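PDB 3TQT: D-alanine--D-alanine ligase, which joins two D-alanine molecules into D-alanyl-D-alanine at the expense of ATP, supplying the dipeptide used to build the peptidoglycan of the bacterial cell wall. Local coordinates for residues Gln284-Asp289 against Asn310-Asn315; Lys292-Ser297 against Asn315-Ile320; Tyr51-Pro56 against Asp65-Glu70. All blocks are in the same frame, centred on the assembly; numbering follows the deposited sequence.

Contact 1: Gln284-Asp289 against Asn310-Asn315; sequences QQIAID and NKVLVN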
# COMPACT_ATOMS: atom_id res chain seq x y z
N GLN A 284 -20.18 -12.87 -11.19
CA GLN A 284 -20.51 -11.50 -10.82
C GLN A 284 -20.48 -11.31 -9.31
O GLN A 284 -19.92 -10.33 -8.81
CB GLN A 284 -21.85 -11.09 -11.44
CG GLN A 284 -21.75 -10.87 -12.94
CD GLN A 284 -23.11 -10.69 -13.60
OE1 GLN A 284 -24.06 -11.40 -13.29
NE2 GLN A 284 -23.20 -9.72 -14.49
N GLN A 285 -21.04 -12.26 -8.57
CA GLN A 285 -21.12 -12.08 -7.12
C GLN A 285 -19.75 -12.17 -6.47
O GLN A 285 -19.44 -11.40 -5.56
CB GLN A 285 -22.07 -13.07 -6.46
CG GLN A 285 -22.28 -12.76 -4.98
CD GLN A 285 -22.96 -11.41 -4.75
OE1 GLN A 285 -24.12 -11.23 -5.10
NE2 GLN A 285 -22.22 -10.44 -4.18
N ILE A 286 -18.94 -13.11 -6.93
CA ILE A 286 -17.61 -13.29 -6.37
C ILE A 286 -16.73 -12.10 -6.74
O ILE A 286 -15.94 -11.64 -5.93
CB ILE A 286 -16.96 -14.60 -6.87
CG1 ILE A 286 -17.75 -15.80 -6.36
CG2 ILE A 286 -15.52 -14.70 -6.38
CD1 ILE A 286 -17.23 -17.12 -6.85
N ALA A 287 -16.89 -11.60 -7.96
CA ALA A 287 -16.14 -10.39 -8.34
C ALA A 287 -16.43 -9.23 -7.37
O ALA A 287 -15.51 -8.55 -6.91
CB ALA A 287 -16.45 -9.98 -9.78
N ILE A 288 -17.71 -9.03 -7.06
CA ILE A 288 -18.12 -7.98 -6.14
C ILE A 288 -17.60 -8.27 -4.73
O ILE A 288 -17.08 -7.38 -4.07
CB ILE A 288 -19.64 -7.84 -6.10
CG1 ILE A 288 -20.13 -7.12 -7.36
CG2 ILE A 288 -20.06 -7.09 -4.85
CD1 ILE A 288 -21.61 -7.31 -7.62
N ASP A 289 -17.74 -9.51 -4.28
CA ASP A 289 -17.26 -9.88 -2.95
C ASP A 289 -15.74 -9.74 -2.82
O ASP A 289 -15.24 -9.29 -1.80
CB ASP A 289 -17.69 -11.30 -2.60
CG ASP A 289 -19.19 -11.43 -2.43
OD1 ASP A 289 -19.88 -10.39 -2.41
OD2 ASP A 289 -19.68 -12.56 -2.31
N ASN A 310 -17.22 -26.36 -13.97
CA ASN A 310 -17.86 -25.09 -13.62
C ASN A 310 -17.51 -24.54 -12.23
O ASN A 310 -18.31 -23.83 -11.63
CB ASN A 310 -19.37 -25.19 -13.78
CG ASN A 310 -19.77 -25.29 -15.22
OD1 ASN A 310 -19.31 -24.51 -16.05
ND2 ASN A 310 -20.62 -26.25 -15.53
N LYS A 311 -16.33 -24.85 -11.73
CA LYS A 311 -15.91 -24.23 -10.48
C LYS A 311 -15.30 -22.86 -10.80
O LYS A 311 -14.41 -22.75 -11.64
CB LYS A 311 -14.92 -25.11 -9.73
CG LYS A 311 -14.37 -24.49 -8.46
CD LYS A 311 -15.41 -24.37 -7.35
CE LYS A 311 -14.82 -23.70 -6.10
NZ LYS A 311 -15.84 -23.40 -5.04
N VAL A 312 -15.79 -21.84 -10.12
CA VAL A 312 -15.34 -20.47 -10.35
C VAL A 312 -14.25 -20.09 -9.35
O VAL A 312 -14.46 -20.12 -8.14
CB VAL A 312 -16.52 -19.50 -10.26
CG1 VAL A 312 -16.07 -18.07 -10.58
CG2 VAL A 312 -17.62 -19.94 -11.22
N LEU A 313 -13.08 -19.75 -9.89
CA LEU A 313 -11.89 -19.51 -9.09
C LEU A 313 -11.27 -18.17 -9.43
O LEU A 313 -10.97 -17.89 -10.60
CB LEU A 313 -10.85 -20.60 -9.36
CG LEU A 313 -11.30 -22.03 -9.09
CD1 LEU A 313 -10.21 -23.02 -9.54
CD2 LEU A 313 -11.64 -22.19 -7.61
N VAL A 314 -11.07 -17.34 -8.41
CA VAL A 314 -10.41 -16.07 -8.65
C VAL A 314 -8.93 -16.36 -8.87
O VAL A 314 -8.33 -17.14 -8.13
CB VAL A 314 -10.58 -15.09 -7.47
CG1 VAL A 314 -9.79 -13.83 -7.74
CG2 VAL A 314 -12.06 -14.76 -7.25
N ASN A 315 -8.36 -15.75 -9.90
CA ASN A 315 -6.91 -15.81 -10.05
C ASN A 315 -6.22 -14.50 -9.71
O ASN A 315 -5.12 -14.50 -9.16
CB ASN A 315 -6.52 -16.20 -11.47
CG ASN A 315 -5.11 -16.75 -11.55
OD1 ASN A 315 -4.68 -17.52 -10.68
ND2 ASN A 315 -4.37 -16.36 -12.58

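Contact 2: Lys292-Ser297 against Asn315-Ile320; sequences KMVHCS and NEINTI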
# COMPACT_ATOMS: atom_id res chain seq x y z
N LYS A 292 -14.74 -6.16 -2.58
CA LYS A 292 -14.98 -5.64 -1.24
C LYS A 292 -13.95 -6.18 -0.26
O LYS A 292 -13.47 -5.45 0.62
CB LYS A 292 -16.40 -5.96 -0.78
CG LYS A 292 -17.47 -5.12 -1.49
CD LYS A 292 -18.84 -5.78 -1.45
CE LYS A 292 -19.59 -5.49 -0.17
NZ LYS A 292 -20.95 -6.09 -0.23
N MET A 293 -13.60 -7.45 -0.42
CA MET A 293 -12.71 -8.13 0.50
C MET A 293 -11.31 -7.55 0.52
O MET A 293 -10.63 -7.59 1.54
CB MET A 293 -12.64 -9.62 0.16
CG MET A 293 -12.00 -10.44 1.24
SD MET A 293 -12.56 -12.14 1.09
CE MET A 293 -14.31 -11.95 1.45
N VAL A 294 -10.87 -7.01 -0.61
CA VAL A 294 -9.58 -6.35 -0.65
C VAL A 294 -9.73 -4.84 -0.50
O VAL A 294 -8.78 -4.10 -0.73
CB VAL A 294 -8.83 -6.67 -1.96
CG1 VAL A 294 -8.57 -8.18 -2.06
CG2 VAL A 294 -9.62 -6.18 -3.15
N HIS A 295 -10.93 -4.41 -0.14
CA HIS A 295 -11.20 -2.99 0.15
C HIS A 295 -10.84 -2.10 -1.01
O HIS A 295 -10.26 -1.02 -0.84
CB HIS A 295 -10.49 -2.58 1.42
CG HIS A 295 -10.78 -3.49 2.56
ND1 HIS A 295 -9.79 -4.15 3.26
CD2 HIS A 295 -11.96 -3.89 3.10
CE1 HIS A 295 -10.35 -4.90 4.19
NE2 HIS A 295 -11.66 -4.77 4.11
N CYS A 296 -11.21 -2.56 -2.20
CA CYS A 296 -10.97 -1.81 -3.42
C CYS A 296 -11.92 -0.62 -3.52
O CYS A 296 -12.94 -0.55 -2.81
CB CYS A 296 -11.13 -2.72 -4.64
SG CYS A 296 -10.25 -2.11 -6.05
N SER A 297 -11.57 0.31 -4.39
CA SER A 297 -12.38 1.49 -4.63
C SER A 297 -12.35 1.76 -6.10
O SER A 297 -11.36 1.47 -6.78
CB SER A 297 -11.79 2.70 -3.91
OG SER A 297 -12.04 2.63 -2.53
N ASN A 315 -8.36 -15.75 -9.90
CA ASN A 315 -6.91 -15.81 -10.05
C ASN A 315 -6.22 -14.50 -9.71
O ASN A 315 -5.12 -14.50 -9.16
CB ASN A 315 -6.52 -16.20 -11.47
CG ASN A 315 -5.11 -16.75 -11.55
OD1 ASN A 315 -4.68 -17.52 -10.68
ND2 ASN A 315 -4.37 -16.36 -12.58
N GLU A 316 -6.86 -13.39 -10.04
CA GLU A 316 -6.19 -12.10 -9.91
C GLU A 316 -7.22 -10.97 -9.86
O GLU A 316 -8.31 -11.09 -10.41
CB GLU A 316 -5.23 -11.89 -11.10
CG GLU A 316 -4.49 -10.56 -11.08
CD GLU A 316 -3.37 -10.49 -12.13
OE1 GLU A 316 -3.36 -11.33 -13.05
OE2 GLU A 316 -2.51 -9.60 -12.02
N ILE A 317 -6.86 -9.89 -9.17
CA ILE A 317 -7.63 -8.64 -9.22
C ILE A 317 -6.72 -7.54 -9.73
O ILE A 317 -5.66 -7.29 -9.16
CB ILE A 317 -8.15 -8.24 -7.82
CG1 ILE A 317 -8.93 -9.42 -7.21
CG2 ILE A 317 -9.03 -6.95 -7.90
CD1 ILE A 317 -9.41 -9.19 -5.80
N ASN A 318 -7.12 -6.89 -10.81
CA ASN A 318 -6.31 -5.86 -11.45
C ASN A 318 -6.95 -4.52 -11.21
O ASN A 318 -8.08 -4.29 -11.65
CB ASN A 318 -6.29 -6.09 -12.96
CG ASN A 318 -5.73 -7.43 -13.32
OD1 ASN A 318 -4.51 -7.60 -13.38
ND2 ASN A 318 -6.61 -8.40 -13.54
N THR A 319 -6.23 -3.62 -10.53
CA THR A 319 -6.82 -2.36 -10.11
C THR A 319 -6.59 -1.24 -11.13
O THR A 319 -7.30 -0.25 -11.13
CB THR A 319 -6.26 -1.89 -8.75
OG1 THR A 319 -4.85 -1.78 -8.85
CG2 THR A 319 -6.60 -2.92 -7.63
N ILE A 320 -5.61 -1.41 -12.00
CA ILE A 320 -5.50 -0.49 -13.14
C ILE A 320 -5.46 -1.34 -14.41
O ILE A 320 -4.41 -1.54 -15.02
CB ILE A 320 -4.29 0.49 -13.03
CG1 ILE A 320 -4.20 1.10 -11.62
CG2 ILE A 320 -4.38 1.61 -14.10
CD1 ILE A 320 -5.28 2.13 -11.29

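Contact 3: Tyr51-Pro56 against Asp65-Glu70; sequences YLIDQP and DHLVKE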
# COMPACT_ATOMS: atom_id res chain seq x y z
N TYR A 51 5.94 15.34 -16.89
CA TYR A 51 5.63 16.41 -17.82
C TYR A 51 4.13 16.60 -17.84
O TYR A 51 3.37 15.65 -17.70
CB TYR A 51 6.13 16.07 -19.22
CG TYR A 51 7.61 15.76 -19.31
CD1 TYR A 51 8.54 16.76 -19.58
CD2 TYR A 51 8.08 14.46 -19.14
CE1 TYR A 51 9.88 16.49 -19.67
CE2 TYR A 51 9.44 14.18 -19.24
CZ TYR A 51 10.33 15.19 -19.51
OH TYR A 51 11.67 14.93 -19.60
N LEU A 52 3.70 17.84 -18.01
CA LEU A 52 2.28 18.09 -18.14
C LEU A 52 1.93 18.54 -19.55
O LEU A 52 2.57 19.42 -20.11
CB LEU A 52 1.83 19.15 -17.14
CG LEU A 52 0.32 19.40 -17.06
CD1 LEU A 52 -0.04 19.77 -15.62
CD2 LEU A 52 -0.10 20.48 -18.02
N ILE A 53 0.90 17.92 -20.11
CA ILE A 53 0.37 18.30 -21.41
C ILE A 53 -1.03 18.87 -21.20
O ILE A 53 -1.93 18.15 -20.79
CB ILE A 53 0.31 17.07 -22.33
CG1 ILE A 53 1.70 16.48 -22.51
CG2 ILE A 53 -0.32 17.41 -23.67
CD1 ILE A 53 1.71 14.99 -22.88
N ASP A 54 -1.23 20.15 -21.47
CA ASP A 54 -2.53 20.74 -21.14
C ASP A 54 -3.41 20.94 -22.36
O ASP A 54 -4.47 21.56 -22.29
CB ASP A 54 -2.37 22.04 -20.34
CG ASP A 54 -1.92 23.20 -21.19
OD1 ASP A 54 -1.41 22.95 -22.31
OD2 ASP A 54 -2.06 24.35 -20.73
N GLN A 55 -2.94 20.42 -23.50
CA GLN A 55 -3.76 20.35 -24.70
C GLN A 55 -4.00 18.89 -25.02
O GLN A 55 -3.19 18.25 -25.68
CB GLN A 55 -3.07 21.01 -25.88
CG GLN A 55 -2.84 22.49 -25.72
CD GLN A 55 -2.29 23.11 -26.99
OE1 GLN A 55 -2.87 22.97 -28.07
NE2 GLN A 55 -1.16 23.80 -26.87
N PRO A 56 -5.13 18.35 -24.55
CA PRO A 56 -5.42 16.93 -24.72
C PRO A 56 -5.37 16.53 -26.19
O PRO A 56 -4.92 15.44 -26.50
CB PRO A 56 -6.84 16.79 -24.17
CG PRO A 56 -7.39 18.20 -24.11
CD PRO A 56 -6.22 19.07 -23.87
N ASP A 65 6.41 11.23 -26.05
CA ASP A 65 7.83 11.45 -26.29
C ASP A 65 8.05 12.59 -27.29
O ASP A 65 8.94 13.42 -27.14
CB ASP A 65 8.50 10.17 -26.79
CG ASP A 65 10.00 10.33 -26.96
OD1 ASP A 65 10.72 10.27 -25.94
OD2 ASP A 65 10.45 10.52 -28.11
N HIS A 66 7.22 12.63 -28.32
CA HIS A 66 7.27 13.69 -29.32
C HIS A 66 7.00 15.05 -28.67
O HIS A 66 7.70 16.03 -28.92
CB HIS A 66 6.25 13.41 -30.40
CG HIS A 66 6.22 14.44 -31.49
ND1 HIS A 66 7.15 14.46 -32.52
CD2 HIS A 66 5.38 15.47 -31.73
CE1 HIS A 66 6.87 15.46 -33.33
NE2 HIS A 66 5.80 16.08 -32.88
N LEU A 67 5.99 15.08 -27.80
CA LEU A 67 5.57 16.32 -27.17
C LEU A 67 6.65 16.85 -26.24
O LEU A 67 6.85 18.06 -26.10
CB LEU A 67 4.27 16.10 -26.41
CG LEU A 67 3.14 15.60 -27.31
CD1 LEU A 67 1.94 15.23 -26.46
CD2 LEU A 67 2.80 16.66 -28.35
N VAL A 68 7.35 15.92 -25.60
CA VAL A 68 8.49 16.27 -24.77
C VAL A 68 9.56 16.94 -25.63
O VAL A 68 10.04 18.03 -25.32
CB VAL A 68 9.08 15.01 -24.12
CG1 VAL A 68 10.40 15.33 -23.46
CG2 VAL A 68 8.10 14.43 -23.12
N LYS A 69 9.91 16.28 -26.73
CA LYS A 69 10.97 16.78 -27.60
C LYS A 69 10.61 18.12 -28.24
O LYS A 69 11.45 19.01 -28.35
CB LYS A 69 11.33 15.75 -28.67
CG LYS A 69 12.23 14.64 -28.15
CD LYS A 69 12.90 13.87 -29.28
CE LYS A 69 11.90 13.03 -30.07
NZ LYS A 69 12.58 12.22 -31.12
N GLU A 70 9.36 18.25 -28.67
CA GLU A 70 8.88 19.51 -29.24
C GLU A 70 8.90 20.62 -28.21
O GLU A 70 9.07 21.79 -28.54
CB GLU A 70 7.46 19.35 -29.80
CG GLU A 70 7.40 18.54 -31.07
CD GLU A 70 8.20 19.18 -32.19
OE1 GLU A 70 7.98 20.37 -32.47
OE2 GLU A 70 9.06 18.49 -32.78

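Contact 1: Gln284-Asp289 against Asn310-Asn315
Val312, the first residue of its strand, meets Ile286 of the helix through one methyl group: Val312 CG1 lies 4.0 Å from Ile286 CD1. The isoleucine side chain is extended beyond CB, with CD1 anti to CA (chi2 177°), which carries its end to this valine. The two side chains pass alongside each other in opposite directions, and Val279, Gln282 and Ile283 of the same helix also touch Val312. Leu313 turns its side chain away from the helix and packs on Pro154, while its backbone pairs with Phe305. At Val314 the side chain again points toward the helix, and here the other branch of the isoleucine is used, Ile286 CG2 standing 3.6 Å from Val314 CG2. Ile286 is thus divided between two valines on the same face of the strand, CD1 serving one and CG2 the other. The backbones stay apart, with Ile286 CA and Val314 CA separated by 8.0 Å. Phe304 of the adjacent strand touches all three side chains and continues the apolar layer, with Ile153 beside Ile286 and Val314. This is helix-on-sheet packing, helix 277-293 lying against strand 312-318 of the antiparallel sheet in the ATP-grasp domain.

Contact 2: Lys292-Ser297 against Asn315-Ile320
Val294 leaves the helix opposite Ile317, their CA atoms 9.1 Å apart, and two residues further along each segment Cys296 and Thr319 come closer, with 7.9 Å between CA atoms. Between the two pairs the chain turns through a Schellman motif: His295, at positive phi, is the C-prime residue, its N bonded to Lys292 O and Cys296 N to Phe291 O. Val294 and Ile317 reach toward each other tip to tip. The end methyl Ile317 CD1 sits astride the valine fork, 4.0 Å from both Val294 CG1 and Val294 CG2. Ile317 CG1 lies anti to its carbonyl carbon (chi1 -53°) and the chain is extended beyond it, which brings CD1 to the fork. At the second pair Cys296 SG lies 4.1 Å from Thr319 CG2, the threonine meeting the sulfur with its methyl, not its hydroxyl. Cys138 of helix 132-139 touches Val294, Ile317 and Thr319, and Ser134 of that helix touches Cys296. On the strand, Glu316 and Asn318 alternate with these inward residues; both are predicted magnesium ligands. Asn315 and Glu316 form a classic beta bulge facing Asp303, another predicted ligand. The chemistry is therefore divided by side: buried methyl groups and a thiol join the end of the strand to the turn that closes the helix, while the intervening polar residues are directed to the probable metal site.

Contact 3: Tyr51-Pro56 against Asp65-Glu70
A strand and a short helix from the N-terminal domain pack together here, the side chains of Tyr51 and Ile53 on strand 50-53 meeting those of Val68 and Leu67 on helix 64-70. Val68 lies over one face of the Tyr51 ring, and the two side chains cross at about a right angle. The CG2 methyl of Val68 makes a CH-pi contact with the Tyr51 ring, 4.0 Å from the ring centroid and only 9° off the ring normal. The other methyl extends the cover toward the hydroxyl end, with Val68 CG1 4.0 Å from Tyr51 CZ. With CG1 anti to the backbone N (chi1 170°), the valine presents both branches to the same ring face, one above the centre and one above the phenol end. Strand 50-53 runs between strands 37-44 and 74-78 in the mixed sheet of this Rossmann-like N-terminal domain, and the helix rests on that sheet. Phe43 of strand 37-44 touches both Tyr51 and Val68, and the tyrosine hydroxyl makes a weak hydrogen bond to Asp45. Two residues along the strand, Ile53 also points toward the helix. Ile53 CD1 lies 3.6 Å from Leu67 CD1, again between side chains crossing nearly at right angles, and Ile53 CG1 is 4.2 Å from the same leucine methyl. Phe59 and Met58, from helix 56-61, touch Ile53 and Leu67 respectively, so the preceding helix adjoins this second pair, while Ala73 packs against Tyr51, Ile53 and Leu67.

In the fold
Contact 3 comes first along the chain and closes well before the other two open. It belongs to the N-terminal domain, its centre about 41 Å from that of contact 1 and 32 Å from that of contact 2. Contacts 1 and 2 are neighbours in the ATP-grasp domain, with centres about 12 Å apart. They share Asn315, and their segments alternate in sequence: 284-289, 292-297, 310-315, 315-320. Together they follow helix 277-293 and the turn beyond it along strand 312-318, their centres about 18 Å from the centre of the chain at contact 1 and about 8 Å at contact 2, where predicted magnesium-binding residues lie. Ile320, ending contact 2, bonds to Glu112 and His107 in the N-terminal part.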